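PDB 5SWC: carbonic anhydrase from Synechocystis sp., which catalyses the reversible hydration of carbon dioxide with a zinc ion in each subunit and supplies carbon dioxide to RuBisCO in the carboxysome. Local coordinates for residues 26-29 with 30-33; 36-39 with 40-43; 100-104 with 105-109; 166-169 with 170-174. One frame throughout, in Å; residues are numbered along the deposited sequence.

Contact 1: residues 26-29 with 30-33; sequences GLQK and FREG
Q28 and E32 sit one turn apart in the last turns of helix 19-32 and run alongside each other in the same direction. This is an i to i+4 pair on an exposed face of the helix. Q28 has CG anti to its backbone N (chi1 -179°) and is extended beyond it, which brings the amide level with the carboxylate. Q28 NE2 gives a weak hydrogen bond to E32 OE2 at 3.3 Å. The amide and carboxylate planes are turned 73° apart, so the groups do not lie flat on each other. Q28 CG is also 3.7 Å from E32 OE2. R31 takes another course. Its chain bends at chi3 (46°) and folds back over the preceding turn, with Q28 CA and L27 O over one face of the guanidinium. R31 NH1 comes within 3.8 Å of Q28 CA, while R31 NH2 is hydrogen-bonded to G208 O of the second subunit. L27 and F30 are buried and pack on V210 and L67 of that subunit, respectively. Beneath the side chains the helical ladder is regular, with E32 N bonded to Q28 O. It ends at G33, whose N makes a weak bond to K29 O at 2.9 Å.

Contact 2: residues 36-39 with 40-43; sequences SSHR and DLFE
F42 lays one side of its ring alongside H38, one turn earlier, with F42 CE2 3.9 Å from H38 CB. The same side of the ring brings F42 CD2 to 3.3 Å from H38 O. H38 O accepts the backbone N of F42 at 3.0 Å, in the first turn of helix 39-45, where H38 holds the N-cap position. L41 CD2 reaches the edge of the imidazole, 4.2 Å from H38 CD2. H38 ND1 is turned the other way, toward Y34 O and S37 OG. R39 has CG wedged between its backbone N and carbonyl carbon (chi1 55°). R39 NH1 bonds S36 O at 2.9 Å; the oxygen lies in the guanidinium plane, the donor above the carbonyl plane. A water accepts from R39 NE at 2.9 Å and donates to D40 OD1, so the opposite charges are bridged rather than in direct contact. The F42 ring also meets that of F35. With an alanine here, H38 CB would probably face a gap and the F35 ring would lose its neighbour. The contact joins the end of helix 34-37 to the start of helix 39-45. H38 and L41 rest on E72 in a loop, and F42 packs on Y203 in strand 197-204 of the second subunit.

Contact 3: residues 100-104 with 105-109; sequences MEYAL and VALEI
The C-terminal end of helix 95-106 widens into a pi-type turn, and two backbone donors share one carbonyl there. Y102 O accepts A106 N at 2.9 Å, tilted 31° from the carbonyl plane. Y102 O also accepts L107 N at 3.0 Å, nearly in line with the carbonyl. The Y102 side chain follows the same turn. With CG anti to the backbone N (chi1 -170°), the ring is carried over A106. A106 CB makes a CH-pi contact over one face of the Y102 ring, 3.7 Å from its centroid and somewhat off centre. L107 lies slantwise to the ring, its CG 3.8 Å from Y102 CE2. A glycine at Y102 would probably leave A106 CB without its aromatic cover and L107 CG without the ring beside it. The helix end belongs to the alpha/beta core of the beta-class carbonic anhydrase fold, and the chain goes on into strand 111-117. E108 leaves helical geometry with a positive phi, and I109 N then hydrogen-bonds back to A103 O at 3.0 Å, with an almost straight N-H...O. I109 CD1 rests on A103 CB at 3.7 Å. Both side chains also touch F77 of strand 76-81. A water donates to L104 O and, at 2.7 Å, to I109 O. E101 packs its CG on V105 CG2, and its OE1 is hydrogen-bonded to V139 N of the second subunit.

Contact 4: residues 166-169 with 170-174; sequences IEVA and VAENI
V168 O takes the backbone N of E172 at 2.8 Å, with an N-H...O angle of 173°. The E172 side chain stays close to the same carbonyl, its CG 3.4 Å from V168 O. E172 has CG anti to its carbonyl carbon (chi1 -70°) and bends again at chi2. V168 and E172 therefore run side by side, with V168 CG1 4.0 Å from E172 CG. The carboxylate goes on to a partner outside the turn, where E172 OE2 is hydrogen-bonded to Y157 OH. A169 O receives N173 N at 2.8 Å, and N173 CB lies 3.1 Å from the same oxygen. These are regular i to i+4 turns of the long helix 162-181, which packs against the sheet of the beta-class carbonic anhydrase fold. V170, A171 and I174 touch I202 of strand 197-204. V170 points one branch back along the helix, its CG2 3.4 Å from I166 O and 4.4 Å from I166 CG2. The V170 side chain is also about 4 Å, between nearest atoms, from that of C120, which binds the zinc ion with C58 and H117. This is consistent with second-shell packing beside a metal ligand. N173 sends its amide to two other parts of the chain. Its OD1 is hydrogen-bonded to T146 OG1, and its ND2 to G83 O.

The four contacts follow in series along the chain, each closing before the next opens. Contacts 1 and 2 lie in the N-terminal helices, 13 Å apart between centres. They touch through packing of F30 CZ on F42 CZ at 3.8 Å. Both meet the second subunit, as does contact 3, so this part of the chain helps to build the subunit interface. Contact 3 ends helix 95-106, before strand 111-117. Contact 4 lies in helix 162-181, across the chain's centre from the other three and near the zinc site. Contacts 3 and 4 are 27 Å apart between centres, and both rest on strands of the mixed sheet.

Contact 1: residues 26-29 with 30-33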
loop_
_atom_site.group_PDB
_atom_site.type_symbol
_atom_site.label_atom_id
_atom_site.label_comp_id
_atom_site.label_asym_id
_atom_site.label_seq_id
_atom_site.Cartn_x
_atom_site.Cartn_y
_atom_site.Cartn_z
ATOM N N GLY A 26 6.377 -8.592 -41.418
ATOM C CA GLY A 26 5.073 -9.155 -41.130
ATOM C C GLY A 26 3.953 -8.123 -41.131
ATOM O O GLY A 26 2.842 -8.424 -41.587
ATOM N N LEU A 27 4.230 -6.911 -40.678
ATOM C CA LEU A 27 3.269 -5.825 -40.747
ATOM C C LEU A 27 2.765 -5.610 -42.167
ATOM O O LEU A 27 1.582 -5.396 -42.401
ATOM C CB LEU A 27 3.886 -4.527 -40.191
ATOM C CG LEU A 27 4.297 -4.506 -38.719
ATOM C CD1 LEU A 27 5.076 -3.252 -38.414
ATOM C CD2 LEU A 27 3.051 -4.575 -37.855
ATOM N N GLN A 28 3.660 -5.630 -43.136
ATOM C CA GLN A 28 3.264 -5.382 -44.500
ATOM C C GLN A 28 2.461 -6.564 -45.056
ATOM O O GLN A 28 1.503 -6.378 -45.828
ATOM C CB GLN A 28 4.510 -5.142 -45.352
ATOM C CG GLN A 28 4.152 -4.865 -46.769
ATOM C CD GLN A 28 5.274 -4.197 -47.525
ATOM O OE1 GLN A 28 6.189 -3.645 -46.924
ATOM N NE2 GLN A 28 5.188 -4.202 -48.849
ATOM N N LYS A 29 2.851 -7.775 -44.688
ATOM C CA LYS A 29 2.099 -8.941 -45.116
ATOM C C LYS A 29 0.685 -8.919 -44.565
ATOM O O LYS A 29 -0.286 -9.233 -45.279
ATOM C CB LYS A 29 2.752 -10.220 -44.650
ATOM C CG LYS A 29 4.154 -10.431 -45.087
ATOM C CD LYS A 29 4.556 -11.784 -44.576
ATOM C CE LYS A 29 5.958 -11.781 -44.116
ATOM N NZ LYS A 29 6.761 -11.547 -45.317
ATOM N N PHE A 30 0.547 -8.542 -43.295
ATOM C CA PHE A 30 -0.783 -8.350 -42.715
ATOM C C PHE A 30 -1.605 -7.340 -43.516
ATOM O O PHE A 30 -2.747 -7.615 -43.919
ATOM C CB PHE A 30 -0.667 -7.911 -41.260
ATOM C CG PHE A 30 -1.937 -7.378 -40.697
ATOM C CD1 PHE A 30 -2.967 -8.261 -40.372
ATOM C CD2 PHE A 30 -2.106 -6.037 -40.494
ATOM C CE1 PHE A 30 -4.147 -7.764 -39.842
ATOM C CE2 PHE A 30 -3.308 -5.518 -39.975
ATOM C CZ PHE A 30 -4.305 -6.425 -39.626
ATOM N N ARG A 31 -1.024 -6.189 -43.792
ATOM C CA ARG A 31 -1.771 -5.124 -44.445
ATOM C C ARG A 31 -2.245 -5.556 -45.835
ATOM O O ARG A 31 -3.345 -5.217 -46.254
ATOM C CB ARG A 31 -0.939 -3.870 -44.523
ATOM C CG ARG A 31 -1.725 -2.699 -45.189
ATOM C CD ARG A 31 -1.011 -1.382 -45.099
ATOM N NE ARG A 31 0.411 -1.478 -45.439
ATOM C CZ ARG A 31 1.388 -1.561 -44.521
ATOM N NH1 ARG A 31 2.658 -1.659 -44.906
ATOM N NH2 ARG A 31 1.101 -1.565 -43.210
ATOM N N GLU A 32 -1.396 -6.276 -46.566
ATOM C CA GLU A 32 -1.721 -6.578 -47.972
ATOM C C GLU A 32 -2.511 -7.885 -48.122
ATOM O O GLU A 32 -3.084 -8.156 -49.184
ATOM C CB GLU A 32 -0.434 -6.612 -48.812
ATOM C CG GLU A 32 0.198 -5.218 -48.845
ATOM C CD GLU A 32 1.535 -5.161 -49.559
ATOM O OE1 GLU A 32 2.078 -6.220 -49.928
ATOM O OE2 GLU A 32 2.053 -4.037 -49.734
ATOM N N GLY A 33 -2.543 -8.653 -47.043
ATOM C CA GLY A 33 -3.204 -9.962 -47.031
ATOM C C GLY A 33 -4.473 -9.924 -46.224
ATOM O O GLY A 33 -5.497 -9.479 -46.693
#

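Contact 2: residues 36-39 with 40-43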
loop_
_atom_site.group_PDB
_atom_site.type_symbol
_atom_site.label_atom_id
_atom_site.label_comp_id
_atom_site.label_asym_id
_atom_site.label_seq_id
_atom_site.Cartn_x
_atom_site.Cartn_y
_atom_site.Cartn_z
ATOM N N SER A 36 -6.629 -6.715 -46.087
ATOM C CA SER A 36 -7.421 -6.512 -47.301
ATOM C C SER A 36 -8.715 -7.364 -47.368
ATOM O O SER A 36 -9.822 -6.870 -47.669
ATOM C CB SER A 36 -6.543 -6.794 -48.484
ATOM O OG SER A 36 -7.280 -6.597 -49.665
ATOM N N SER A 37 -8.613 -8.630 -47.010
ATOM C CA SER A 37 -9.769 -9.494 -47.086
ATOM C C SER A 37 -10.757 -9.219 -45.969
ATOM O O SER A 37 -11.911 -9.599 -46.084
ATOM C CB SER A 37 -9.382 -10.972 -47.139
ATOM O OG SER A 37 -8.513 -11.244 -46.082
ATOM N N HIS A 38 -10.337 -8.464 -44.950
ATOM C CA HIS A 38 -11.191 -8.112 -43.814
ATOM C C HIS A 38 -11.343 -6.620 -43.705
ATOM O O HIS A 38 -11.599 -6.080 -42.637
ATOM C CB HIS A 38 -10.593 -8.684 -42.518
ATOM C CG HIS A 38 -10.583 -10.170 -42.486
ATOM N ND1 HIS A 38 -9.725 -10.934 -43.249
ATOM C CD2 HIS A 38 -11.349 -11.037 -41.786
ATOM C CE1 HIS A 38 -9.975 -12.217 -43.029
ATOM N NE2 HIS A 38 -10.944 -12.302 -42.130
ATOM N N ARG A 39 -11.232 -5.935 -44.823
ATOM C CA ARG A 39 -11.242 -4.485 -44.826
ATOM C C ARG A 39 -12.557 -3.923 -44.305
ATOM O O ARG A 39 -12.538 -2.924 -43.567
ATOM C CB ARG A 39 -10.934 -3.953 -46.222
ATOM C CG ARG A 39 -11.848 -4.473 -47.323
ATOM C CD ARG A 39 -11.307 -4.050 -48.686
ATOM N NE ARG A 39 -12.152 -4.407 -49.814
ATOM C CZ ARG A 39 -12.032 -5.527 -50.529
ATOM N NH1 ARG A 39 -11.164 -6.476 -50.159
ATOM N NH2 ARG A 39 -12.829 -5.741 -51.559
ATOM N N ASP A 40 -13.681 -4.559 -44.637
ATOM C CA ASP A 40 -14.978 -4.035 -44.125
ATOM C C ASP A 40 -15.059 -4.234 -42.619
ATOM O O ASP A 40 -15.543 -3.358 -41.891
ATOM C CB ASP A 40 -16.165 -4.744 -44.775
ATOM C CG ASP A 40 -16.374 -4.374 -46.230
ATOM O OD1 ASP A 40 -15.708 -3.434 -46.737
ATOM O OD2 ASP A 40 -17.237 -5.047 -46.849
ATOM N N LEU A 41 -14.606 -5.384 -42.144
ATOM C CA LEU A 41 -14.605 -5.659 -40.709
ATOM C C LEU A 41 -13.782 -4.635 -39.951
ATOM O O LEU A 41 -14.227 -4.088 -38.950
ATOM C CB LEU A 41 -14.088 -7.075 -40.434
ATOM C CG LEU A 41 -13.954 -7.451 -38.967
ATOM C CD1 LEU A 41 -15.301 -7.385 -38.253
ATOM C CD2 LEU A 41 -13.316 -8.801 -38.805
ATOM N N PHE A 42 -12.594 -4.323 -40.435
ATOM C CA PHE A 42 -11.745 -3.370 -39.717
ATOM C C PHE A 42 -12.349 -1.981 -39.776
ATOM O O PHE A 42 -12.224 -1.256 -38.779
ATOM C CB PHE A 42 -10.304 -3.382 -40.270
ATOM C CG PHE A 42 -9.477 -4.527 -39.743
ATOM C CD1 PHE A 42 -9.022 -4.506 -38.440
ATOM C CD2 PHE A 42 -9.167 -5.621 -40.520
ATOM C CE1 PHE A 42 -8.287 -5.562 -37.949
ATOM C CE2 PHE A 42 -8.401 -6.671 -39.983
ATOM C CZ PHE A 42 -7.991 -6.605 -38.709
ATOM N N GLU A 43 -13.004 -1.602 -40.877
ATOM C CA GLU A 43 -13.706 -0.315 -40.934
ATOM C C GLU A 43 -14.814 -0.288 -39.882
ATOM O O GLU A 43 -14.942 0.701 -39.135
ATOM C CB GLU A 43 -14.244 -0.027 -42.331
ATOM C CG GLU A 43 -14.680 1.453 -42.489
ATOM C CD GLU A 43 -16.044 1.783 -41.908
ATOM O OE1 GLU A 43 -16.861 0.844 -41.800
ATOM O OE2 GLU A 43 -16.316 2.988 -41.596
HETATM O O HOH W 1 -14.366 -2.596 -49.468
#

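Contact 3: residues 100-104 with 105-109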
loop_
_atom_site.group_PDB
_atom_site.type_symbol
_atom_site.label_atom_id
_atom_site.label_comp_id
_atom_site.label_asym_id
_atom_site.label_seq_id
_atom_site.Cartn_x
_atom_site.Cartn_y
_atom_site.Cartn_z
ATOM N N MET A 100 -10.509 -5.999 -16.280
ATOM C CA MET A 100 -11.728 -6.783 -16.104
ATOM C C MET A 100 -12.912 -5.841 -15.904
ATOM O O MET A 100 -13.974 -6.025 -16.504
ATOM C CB MET A 100 -11.556 -7.761 -14.919
ATOM C CG MET A 100 -12.791 -8.568 -14.524
ATOM S SD MET A 100 -14.069 -7.605 -13.639
ATOM C CE MET A 100 -13.201 -7.240 -12.112
ATOM N N GLU A 101 -12.743 -4.804 -15.085
ATOM C CA GLU A 101 -13.827 -3.862 -14.845
ATOM C C GLU A 101 -14.250 -3.160 -16.131
ATOM O O GLU A 101 -15.437 -2.995 -16.415
ATOM C CB GLU A 101 -13.399 -2.820 -13.819
ATOM C CG GLU A 101 -14.526 -1.880 -13.429
ATOM C CD GLU A 101 -14.053 -0.849 -12.465
ATOM O OE1 GLU A 101 -13.358 0.041 -12.936
ATOM O OE2 GLU A 101 -14.338 -0.945 -11.250
ATOM N N TYR A 102 -13.269 -2.765 -16.924
ATOM C CA TYR A 102 -13.616 -2.149 -18.221
ATOM C C TYR A 102 -14.430 -3.098 -19.092
ATOM O O TYR A 102 -15.449 -2.709 -19.668
ATOM C CB TYR A 102 -12.351 -1.674 -18.932
ATOM C CG TYR A 102 -12.643 -0.819 -20.134
ATOM C CD1 TYR A 102 -13.016 0.510 -19.995
ATOM C CD2 TYR A 102 -12.619 -1.354 -21.400
ATOM C CE1 TYR A 102 -13.330 1.286 -21.116
ATOM C CE2 TYR A 102 -12.905 -0.585 -22.496
ATOM C CZ TYR A 102 -13.256 0.718 -22.362
ATOM O OH TYR A 102 -13.576 1.460 -23.501
ATOM N N ALA A 103 -13.982 -4.326 -19.171
ATOM C CA ALA A 103 -14.667 -5.342 -19.985
ATOM C C ALA A 103 -16.130 -5.570 -19.540
ATOM O O ALA A 103 -17.054 -5.661 -20.351
ATOM C CB ALA A 103 -13.870 -6.632 -19.932
ATOM N N LEU A 104 -16.329 -5.679 -18.231
ATOM C CA LEU A 104 -17.659 -5.966 -17.712
ATOM C C LEU A 104 -18.557 -4.751 -17.692
ATOM O O LEU A 104 -19.734 -4.841 -18.056
ATOM C CB LEU A 104 -17.550 -6.546 -16.298
ATOM C CG LEU A 104 -17.563 -8.064 -16.219
ATOM C CD1 LEU A 104 -16.251 -8.570 -16.756
ATOM C CD2 LEU A 104 -17.760 -8.524 -14.784
ATOM N N VAL A 105 -18.029 -3.596 -17.299
ATOM C CA VAL A 105 -18.852 -2.426 -17.076
ATOM C C VAL A 105 -18.988 -1.550 -18.323
ATOM O O VAL A 105 -20.087 -1.121 -18.668
ATOM C CB VAL A 105 -18.319 -1.602 -15.894
ATOM C CG1 VAL A 105 -19.177 -0.378 -15.706
ATOM C CG2 VAL A 105 -18.341 -2.471 -14.633
ATOM N N ALA A 106 -17.881 -1.267 -18.990
ATOM C CA ALA A 106 -17.909 -0.445 -20.195
ATOM C C ALA A 106 -18.306 -1.255 -21.426
ATOM O O ALA A 106 -19.033 -0.724 -22.304
ATOM C CB ALA A 106 -16.577 0.203 -20.411
ATOM N N LEU A 107 -17.835 -2.495 -21.532
ATOM C CA LEU A 107 -18.134 -3.324 -22.721
ATOM C C LEU A 107 -19.200 -4.409 -22.510
ATOM O O LEU A 107 -19.578 -5.099 -23.444
ATOM C CB LEU A 107 -16.841 -3.970 -23.227
ATOM C CG LEU A 107 -15.644 -3.039 -23.490
ATOM C CD1 LEU A 107 -14.430 -3.843 -23.955
ATOM C CD2 LEU A 107 -15.983 -2.001 -24.507
ATOM N N GLU A 108 -19.746 -4.536 -21.313
ATOM C CA GLU A 108 -20.860 -5.470 -21.081
ATOM C C GLU A 108 -20.586 -6.938 -21.524
ATOM O O GLU A 108 -21.496 -7.654 -21.983
ATOM C CB GLU A 108 -22.145 -4.918 -21.724
ATOM C CG GLU A 108 -22.601 -3.557 -21.160
ATOM C CD GLU A 108 -23.817 -2.986 -21.887
ATOM O OE1 GLU A 108 -24.967 -3.223 -21.450
ATOM O OE2 GLU A 108 -23.624 -2.297 -22.909
ATOM N N ILE A 109 -19.341 -7.392 -21.379
ATOM C CA ILE A 109 -19.007 -8.799 -21.600
ATOM C C ILE A 109 -19.755 -9.665 -20.594
ATOM O O ILE A 109 -19.916 -9.253 -19.448
ATOM C CB ILE A 109 -17.506 -8.972 -21.518
ATOM C CG1 ILE A 109 -16.933 -8.494 -22.855
ATOM C CG2 ILE A 109 -17.115 -10.414 -21.284
ATOM C CD1 ILE A 109 -15.518 -8.231 -22.826
HETATM O O HOH W 2 -21.408 -7.611 -17.825
#

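Contact 4: residues 166-169 with 170-174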
loop_
_atom_site.group_PDB
_atom_site.type_symbol
_atom_site.label_atom_id
_atom_site.label_comp_id
_atom_site.label_asym_id
_atom_site.label_seq_id
_atom_site.Cartn_x
_atom_site.Cartn_y
_atom_site.Cartn_z
ATOM N N ILE A 166 3.663 -30.108 -11.453
ATOM C CA ILE A 166 3.450 -28.889 -12.229
ATOM C C ILE A 166 2.050 -28.896 -12.839
ATOM O O ILE A 166 1.361 -27.888 -12.850
ATOM C CB ILE A 166 4.527 -28.714 -13.293
ATOM C CG1 ILE A 166 5.876 -28.456 -12.607
ATOM C CG2 ILE A 166 4.164 -27.555 -14.241
ATOM C CD1 ILE A 166 7.076 -28.698 -13.469
ATOM N N GLU A 167 1.634 -30.059 -13.324
ATOM C CA GLU A 167 0.291 -30.193 -13.931
ATOM C C GLU A 167 -0.804 -29.874 -12.925
ATOM O O GLU A 167 -1.754 -29.113 -13.217
ATOM C CB GLU A 167 0.157 -31.620 -14.463
ATOM C CG GLU A 167 -1.154 -32.011 -15.095
ATOM C CD GLU A 167 -1.082 -33.439 -15.688
ATOM O OE1 GLU A 167 -0.658 -33.563 -16.851
ATOM O OE2 GLU A 167 -1.410 -34.433 -14.999
ATOM N N VAL A 168 -0.682 -30.375 -11.696
ATOM C CA VAL A 168 -1.688 -30.058 -10.684
ATOM C C VAL A 168 -1.637 -28.573 -10.324
ATOM O O VAL A 168 -2.667 -27.935 -10.143
ATOM C CB VAL A 168 -1.478 -30.937 -9.431
ATOM C CG1 VAL A 168 -2.228 -30.415 -8.263
ATOM C CG2 VAL A 168 -1.902 -32.358 -9.751
ATOM N N ALA A 169 -0.453 -27.981 -10.248
ATOM C CA ALA A 169 -0.351 -26.538 -9.969
ATOM C C ALA A 169 -1.008 -25.722 -11.051
ATOM O O ALA A 169 -1.689 -24.726 -10.707
ATOM C CB ALA A 169 1.109 -26.104 -9.826
ATOM N N VAL A 170 -0.813 -26.077 -12.334
ATOM C CA VAL A 170 -1.477 -25.346 -13.413
ATOM C C VAL A 170 -3.006 -25.369 -13.204
ATOM O O VAL A 170 -3.700 -24.342 -13.324
ATOM C CB VAL A 170 -1.075 -25.919 -14.757
ATOM C CG1 VAL A 170 -2.008 -25.446 -15.873
ATOM C CG2 VAL A 170 0.362 -25.567 -15.080
ATOM N N ALA A 171 -3.551 -26.556 -12.900
ATOM C CA ALA A 171 -5.003 -26.707 -12.755
ATOM C C ALA A 171 -5.522 -25.955 -11.523
ATOM O O ALA A 171 -6.504 -25.200 -11.591
ATOM C CB ALA A 171 -5.357 -28.179 -12.678
ATOM N N GLU A 172 -4.872 -26.167 -10.383
ATOM C CA GLU A 172 -5.288 -25.521 -9.137
ATOM C C GLU A 172 -5.136 -23.997 -9.223
ATOM O O GLU A 172 -5.928 -23.246 -8.634
ATOM C CB GLU A 172 -4.541 -26.145 -7.958
ATOM C CG GLU A 172 -4.963 -27.565 -7.627
ATOM C CD GLU A 172 -6.402 -27.692 -7.122
ATOM O OE1 GLU A 172 -7.062 -26.692 -6.752
ATOM O OE2 GLU A 172 -6.836 -28.881 -7.048
ATOM N N ASN A 173 -4.165 -23.516 -9.988
ATOM C CA ASN A 173 -4.002 -22.079 -10.142
ATOM C C ASN A 173 -5.224 -21.463 -10.809
ATOM O O ASN A 173 -5.645 -20.370 -10.401
ATOM C CB ASN A 173 -2.704 -21.791 -10.938
ATOM C CG ASN A 173 -2.450 -20.338 -11.127
ATOM O OD1 ASN A 173 -2.214 -19.596 -10.163
ATOM N ND2 ASN A 173 -2.407 -19.912 -12.398
ATOM N N ILE A 174 -5.776 -22.112 -11.806
ATOM C CA ILE A 174 -6.996 -21.644 -12.475
ATOM C C ILE A 174 -8.123 -21.547 -11.439
ATOM O O ILE A 174 -8.828 -20.516 -11.387
ATOM C CB ILE A 174 -7.356 -22.556 -13.649
ATOM C CG1 ILE A 174 -6.300 -22.419 -14.752
ATOM C CG2 ILE A 174 -8.754 -22.269 -14.166
ATOM C CD1 ILE A 174 -6.279 -23.591 -15.660
#